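Local coordinates for protein ornithine carbamoyltransferase, mitochondrial (Coccidioides immitis, PDB 3SDS) that catalyses the transfer of the carbamoyl group from carbamoyl phosphate to L-ornithine, giving L-citrulline and phosphate, a mitochondrial step of arginine biosynthesis, at residues V126-P131 and N148-T153; R24-I29 and F154-A159. One frame throughout, in Å; residues are numbered along the deposited sequence.

Contact 1 (V126-P131 and N148-T153); sequences VARVGP and NALCDT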
loop_
_atom_site.group_PDB
_atom_site.type_symbol
_atom_site.label_atom_id
_atom_site.label_comp_id
_atom_site.label_asym_id
_atom_site.label_seq_id
_atom_site.Cartn_x
_atom_site.Cartn_y
_atom_site.Cartn_z
ATOM N N VAL A 126 -8.458 -1.515 -12.190
ATOM C CA VAL A 126 -9.695 -1.919 -11.523
ATOM C C VAL A 126 -10.275 -0.667 -10.853
ATOM O O VAL A 126 -9.656 -0.094 -9.945
ATOM C CB VAL A 126 -9.456 -3.011 -10.466
ATOM C CG1 VAL A 126 -10.779 -3.423 -9.822
ATOM C CG2 VAL A 126 -8.748 -4.219 -11.069
ATOM N N ALA A 127 -11.448 -0.227 -11.304
ATOM C CA ALA A 127 -11.944 1.097 -10.907
ATOM C C ALA A 127 -13.322 1.094 -10.286
ATOM O O ALA A 127 -14.211 0.363 -10.731
ATOM C CB ALA A 127 -11.921 2.059 -12.095
ATOM N N ARG A 128 -13.491 1.927 -9.265
ATOM C CA ARG A 128 -14.810 2.207 -8.744
ATOM C C ARG A 128 -15.070 3.679 -8.742
ATOM O O ARG A 128 -14.299 4.465 -8.186
ATOM C CB ARG A 128 -15.012 1.688 -7.327
ATOM C CG ARG A 128 -16.251 2.307 -6.698
ATOM C CD ARG A 128 -16.609 1.704 -5.383
ATOM N NE ARG A 128 -17.861 2.285 -4.917
ATOM C CZ ARG A 128 -18.372 2.116 -3.697
ATOM N NH1 ARG A 128 -17.733 1.375 -2.786
ATOM N NH2 ARG A 128 -19.528 2.700 -3.382
ATOM N N VAL A 129 -16.185 4.052 -9.350
ATOM C CA VAL A 129 -16.604 5.449 -9.367
ATOM C C VAL A 129 -18.094 5.572 -8.999
ATOM O O VAL A 129 -18.735 4.563 -8.645
ATOM C CB VAL A 129 -16.249 6.129 -10.722
ATOM C CG1 VAL A 129 -14.835 6.681 -10.679
ATOM C CG2 VAL A 129 -16.405 5.142 -11.879
ATOM N N GLY A 130 -18.627 6.796 -9.056
ATOM C CA GLY A 130 -20.054 7.039 -8.808
ATOM C C GLY A 130 -20.925 6.719 -10.021
ATOM O O GLY A 130 -21.281 5.546 -10.247
ATOM N N PRO A 131 -21.289 7.760 -10.813
ATOM C CA PRO A 131 -22.101 7.525 -12.042
ATOM C C PRO A 131 -21.423 6.601 -13.076
ATOM O O PRO A 131 -20.186 6.563 -13.152
ATOM C CB PRO A 131 -22.325 8.952 -12.610
ATOM C CG PRO A 131 -22.208 9.882 -11.392
ATOM C CD PRO A 131 -21.159 9.209 -10.494
ATOM N N ASN A 148 -14.631 -3.149 -14.174
ATOM C CA ASN A 148 -15.565 -2.416 -13.307
ATOM C C ASN A 148 -15.718 -3.020 -11.910
ATOM O O ASN A 148 -16.370 -4.048 -11.736
ATOM C CB ASN A 148 -16.935 -2.330 -13.984
ATOM C CG ASN A 148 -17.898 -1.372 -13.274
ATOM O OD1 ASN A 148 -17.540 -0.716 -12.287
ATOM N ND2 ASN A 148 -19.135 -1.280 -13.791
ATOM N N ALA A 149 -15.148 -2.359 -10.910
ATOM C CA ALA A 149 -15.192 -2.860 -9.535
ATOM C C ALA A 149 -16.559 -2.682 -8.892
ATOM O O ALA A 149 -16.919 -3.421 -7.971
ATOM C CB ALA A 149 -14.118 -2.177 -8.690
ATOM N N LEU A 150 -17.297 -1.676 -9.360
ATOM C CA LEU A 150 -18.646 -1.354 -8.880
ATOM C C LEU A 150 -18.996 0.029 -9.390
ATOM O O LEU A 150 -18.224 0.961 -9.253
ATOM C CB LEU A 150 -18.741 -1.386 -7.340
ATOM C CG LEU A 150 -20.112 -1.234 -6.635
ATOM C CD1 LEU A 150 -20.152 -1.973 -5.272
ATOM C CD2 LEU A 150 -20.576 0.245 -6.461
ATOM N N CYS A 151 -20.163 0.156 -9.996
ATOM C CA CYS A 151 -20.686 1.464 -10.353
ATOM C C CYS A 151 -22.188 1.522 -10.039
ATOM O O CYS A 151 -22.750 0.616 -9.410
ATOM C CB CYS A 151 -20.338 1.833 -11.808
ATOM S SG CYS A 151 -21.495 1.317 -13.132
ATOM N N ASP A 152 -22.822 2.603 -10.460
ATOM C CA ASP A 152 -24.219 2.895 -10.168
ATOM C C ASP A 152 -25.238 1.823 -10.613
ATOM O O ASP A 152 -26.284 1.647 -9.975
ATOM C CB ASP A 152 -24.530 4.202 -10.870
ATOM C CG ASP A 152 -25.511 5.027 -10.125
ATOM O OD1 ASP A 152 -26.645 4.526 -9.919
ATOM O OD2 ASP A 152 -25.163 6.182 -9.765
ATOM N N THR A 153 -24.919 1.123 -11.710
ATOM C CA THR A 153 -25.834 0.176 -12.359
ATOM C C THR A 153 -25.264 -1.241 -12.580
ATOM O O THR A 153 -26.030 -2.172 -12.842
ATOM C CB THR A 153 -26.354 0.700 -13.752
ATOM O OG1 THR A 153 -25.269 0.777 -14.687
ATOM C CG2 THR A 153 -27.027 2.065 -13.649
#

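Contact 2 (R24-I29 and F154-A159); sequences RHLLSI and FHPLQA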
loop_
_atom_site.group_PDB
_atom_site.type_symbol
_atom_site.label_atom_id
_atom_site.label_comp_id
_atom_site.label_asym_id
_atom_site.label_seq_id
_atom_site.Cartn_x
_atom_site.Cartn_y
_atom_site.Cartn_z
ATOM N N ARG A 24 -10.058 -4.558 -24.659
ATOM C CA ARG A 24 -11.407 -5.022 -24.331
ATOM C C ARG A 24 -11.637 -4.835 -22.836
ATOM O O ARG A 24 -10.796 -5.230 -22.022
ATOM C CB ARG A 24 -11.553 -6.500 -24.706
ATOM C CG ARG A 24 -12.973 -7.011 -24.767
ATOM C CD ARG A 24 -13.094 -8.514 -24.450
ATOM N NE ARG A 24 -14.507 -8.862 -24.294
ATOM C CZ ARG A 24 -15.042 -10.064 -24.506
ATOM N NH1 ARG A 24 -14.286 -11.095 -24.862
ATOM N NH2 ARG A 24 -16.351 -10.239 -24.347
ATOM N N HIS A 25 -12.766 -4.240 -22.467
ATOM C CA HIS A 25 -13.056 -3.977 -21.059
ATOM C C HIS A 25 -14.143 -4.933 -20.477
ATOM O O HIS A 25 -14.896 -5.568 -21.229
ATOM C CB HIS A 25 -13.415 -2.496 -20.864
ATOM C CG HIS A 25 -12.468 -1.545 -21.538
ATOM N ND1 HIS A 25 -11.184 -1.317 -21.085
ATOM C CD2 HIS A 25 -12.622 -0.752 -22.629
ATOM C CE1 HIS A 25 -10.586 -0.440 -21.877
ATOM N NE2 HIS A 25 -11.436 -0.079 -22.819
ATOM N N LEU A 26 -14.196 -5.062 -19.150
ATOM C CA LEU A 26 -15.316 -5.721 -18.499
ATOM C C LEU A 26 -16.112 -4.686 -17.684
ATOM O O LEU A 26 -15.714 -4.345 -16.558
ATOM C CB LEU A 26 -14.840 -6.874 -17.614
ATOM C CG LEU A 26 -15.924 -7.687 -16.878
ATOM C CD1 LEU A 26 -16.894 -8.383 -17.845
ATOM C CD2 LEU A 26 -15.350 -8.715 -15.922
ATOM N N LEU A 27 -17.213 -4.170 -18.250
ATOM C CA LEU A 27 -18.058 -3.168 -17.547
ATOM C C LEU A 27 -19.352 -3.741 -16.932
ATOM O O LEU A 27 -19.894 -3.168 -15.965
ATOM C CB LEU A 27 -18.394 -1.974 -18.463
ATOM C CG LEU A 27 -17.255 -1.235 -19.203
ATOM C CD1 LEU A 27 -17.782 0.025 -19.853
ATOM C CD2 LEU A 27 -16.070 -0.888 -18.280
ATOM N N SER A 28 -19.813 -4.871 -17.493
ATOM C CA SER A 28 -21.104 -5.503 -17.173
ATOM C C SER A 28 -21.157 -6.907 -17.769
ATOM O O SER A 28 -20.531 -7.164 -18.796
ATOM C CB SER A 28 -22.261 -4.679 -17.772
ATOM O OG SER A 28 -23.498 -5.381 -17.703
ATOM N N ILE A 29 -21.944 -7.795 -17.164
ATOM C CA ILE A 29 -22.224 -9.106 -17.757
ATOM C C ILE A 29 -22.841 -8.987 -19.162
ATOM O O ILE A 29 -22.760 -9.917 -19.979
ATOM C CB ILE A 29 -23.168 -9.952 -16.879
ATOM C CG1 ILE A 29 -22.730 -9.971 -15.409
ATOM C CG2 ILE A 29 -23.289 -11.366 -17.423
ATOM C CD1 ILE A 29 -21.302 -10.476 -15.158
ATOM N N PHE A 154 -23.945 -1.424 -12.507
ATOM C CA PHE A 154 -23.368 -2.768 -12.724
ATOM C C PHE A 154 -22.438 -3.211 -11.607
ATOM O O PHE A 154 -21.964 -2.382 -10.840
ATOM C CB PHE A 154 -22.653 -2.847 -14.081
ATOM C CG PHE A 154 -23.498 -2.401 -15.231
ATOM C CD1 PHE A 154 -24.679 -3.078 -15.551
ATOM C CD2 PHE A 154 -23.124 -1.295 -16.000
ATOM C CE1 PHE A 154 -25.487 -2.655 -16.624
ATOM C CE2 PHE A 154 -23.917 -0.869 -17.085
ATOM C CZ PHE A 154 -25.111 -1.557 -17.389
ATOM N N HIS A 155 -22.201 -4.521 -11.514
ATOM C CA HIS A 155 -21.226 -5.110 -10.575
ATOM C C HIS A 155 -20.798 -6.492 -11.094
ATOM O O HIS A 155 -21.063 -7.504 -10.453
ATOM C CB HIS A 155 -21.815 -5.213 -9.161
ATOM C CG HIS A 155 -20.795 -5.422 -8.075
ATOM N ND1 HIS A 155 -19.639 -6.155 -8.252
ATOM C CD2 HIS A 155 -20.783 -5.016 -6.781
ATOM C CE1 HIS A 155 -18.951 -6.176 -7.123
ATOM N NE2 HIS A 155 -19.623 -5.490 -6.216
ATOM N N PRO A 156 -20.124 -6.540 -12.257
ATOM C CA PRO A 156 -19.781 -7.820 -12.905
ATOM C C PRO A 156 -19.093 -8.875 -12.004
ATOM O O PRO A 156 -19.471 -10.070 -12.047
ATOM C CB PRO A 156 -18.846 -7.402 -14.055
ATOM C CG PRO A 156 -18.442 -5.988 -13.757
ATOM C CD PRO A 156 -19.574 -5.389 -12.996
ATOM N N LEU A 157 -18.109 -8.450 -11.201
ATOM C CA LEU A 157 -17.376 -9.391 -10.341
ATOM C C LEU A 157 -18.291 -10.157 -9.377
ATOM O O LEU A 157 -18.058 -11.336 -9.099
ATOM C CB LEU A 157 -16.211 -8.718 -9.589
ATOM C CG LEU A 157 -15.027 -8.217 -10.429
ATOM C CD1 LEU A 157 -14.094 -7.396 -9.580
ATOM C CD2 LEU A 157 -14.255 -9.341 -11.090
ATOM N N GLN A 158 -19.332 -9.483 -8.888
ATOM C CA GLN A 158 -20.242 -10.085 -7.918
ATOM C C GLN A 158 -21.065 -11.239 -8.524
ATOM O O GLN A 158 -21.184 -12.319 -7.922
ATOM C CB GLN A 158 -21.153 -9.031 -7.287
ATOM C CG GLN A 158 -21.989 -9.600 -6.132
ATOM C CD GLN A 158 -21.131 -10.021 -4.919
ATOM O OE1 GLN A 158 -20.213 -9.297 -4.508
ATOM N NE2 GLN A 158 -21.443 -11.190 -4.340
ATOM N N ALA A 159 -21.617 -11.000 -9.716
ATOM C CA ALA A 159 -22.365 -12.022 -10.454
ATOM C C ALA A 159 -21.535 -13.317 -10.644
ATOM O O ALA A 159 -22.036 -14.435 -10.414
ATOM C CB ALA A 159 -22.829 -11.465 -11.799
#

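Contact 1 (V126-P131 and N148-T153)
Ala127 and Asn148 pair in parallel register near the ends of neighbouring strands 124-128 and 146-148, and the chain turns a corner at Ala149, whose N gives a hydrogen bond of 2.9 Å to Ala127 O. Further on the backbones run loosely side by side, with a weak bond from Asp152 N to Gly130 O (3.3 Å). At the corner the small Ala149 lets the chains come close: its CB lies 3.7 Å from Val126 CG1, and Phe73 of strand 68-73 packs on it too. Beyond the corner, Leu150 and Arg128 lie side by side and point the same way. Arg128 CG is anti to the backbone N (chi1 165°) and the chain is extended as far as NE, which lies 3.7 Å from Leu150 CD2; that methyl covers one face of the guanidinium. Asn148 suits the turn because its amide has both a donor and an acceptor. OD1 takes a weak bond from Leu150 N, while ND2 donates to Leu27 O and, nearly in the amide plane, to Cys151 SG at 3.6 Å. Arg128 also packs against Ser77, and both are expected, as in relatives, to bind carbamoyl phosphate. An apolar neighbour over the guanidinium's face would not compete for its N-H groups, which is consistent with offering them to the phosphate.

Contact 2 (R24-I29 and F154-A159)
Pro156, in the first turn of its helix, is the bump of this contact, and the bend of 26-29 is the hollow that receives it. Its CB meets Leu26 CG at 4.1 Å, the two side chains sliding past each other in opposite directions, while its CD rests 3.7 Å from Leu27 O. Proline suits this place, directly after the N-cap His155, since a first-turn residue needs no N-H for the helix. Ile29 lies along the first turn: CD1 is 3.6 Å from Pro156 O and 3.8 Å from Ala159 CB, where the small alanine lets the branched side chain settle close. Just before the helix, Phe154, with CG anti to the carbonyl carbon (chi1 -52°), turns a ring face to Ser28, whose CB stands 3.7 Å from the ring centroid and 15° off its normal, a CH-pi contact. Ser28 OG also lies over that face and is hydrogen-bonded to Ala30 N and Asp203 OD1. The helix start packed here carries His155 and Gln158, which probably bind carbamoyl phosphate, as in relatives. Helix 199-210 covers the contact through Asp203 and Ile206, Phe345 of helix 327-347 packs on Leu26, and strand 146-148 borders Pro156 through Asn148.

In the fold
From the N terminus, the chain passes through 24-29 and then builds helix 34-51 and most of the carbamoyl phosphate domain before 154-159 returns to close the long loop of contact 2. Contact 1 lies wholly within that loop and closes a much shorter one: strand 124-128, helix 132-141 and strand 146-148 form a beta-alpha-beta crossover. The two contacts meet at Asn148, whose N lies 2.9 Å from Leu26 O, a probable hydrogen bond that joins the N-terminal segment to strand 146-148, at one edge of the sheet. Leu150 also packs on His155. Together they tie one edge of the parallel sheet to helix 156-169, bringing together Arg128, His155 and Gln158, which probably bind carbamoyl phosphate, as in relatives.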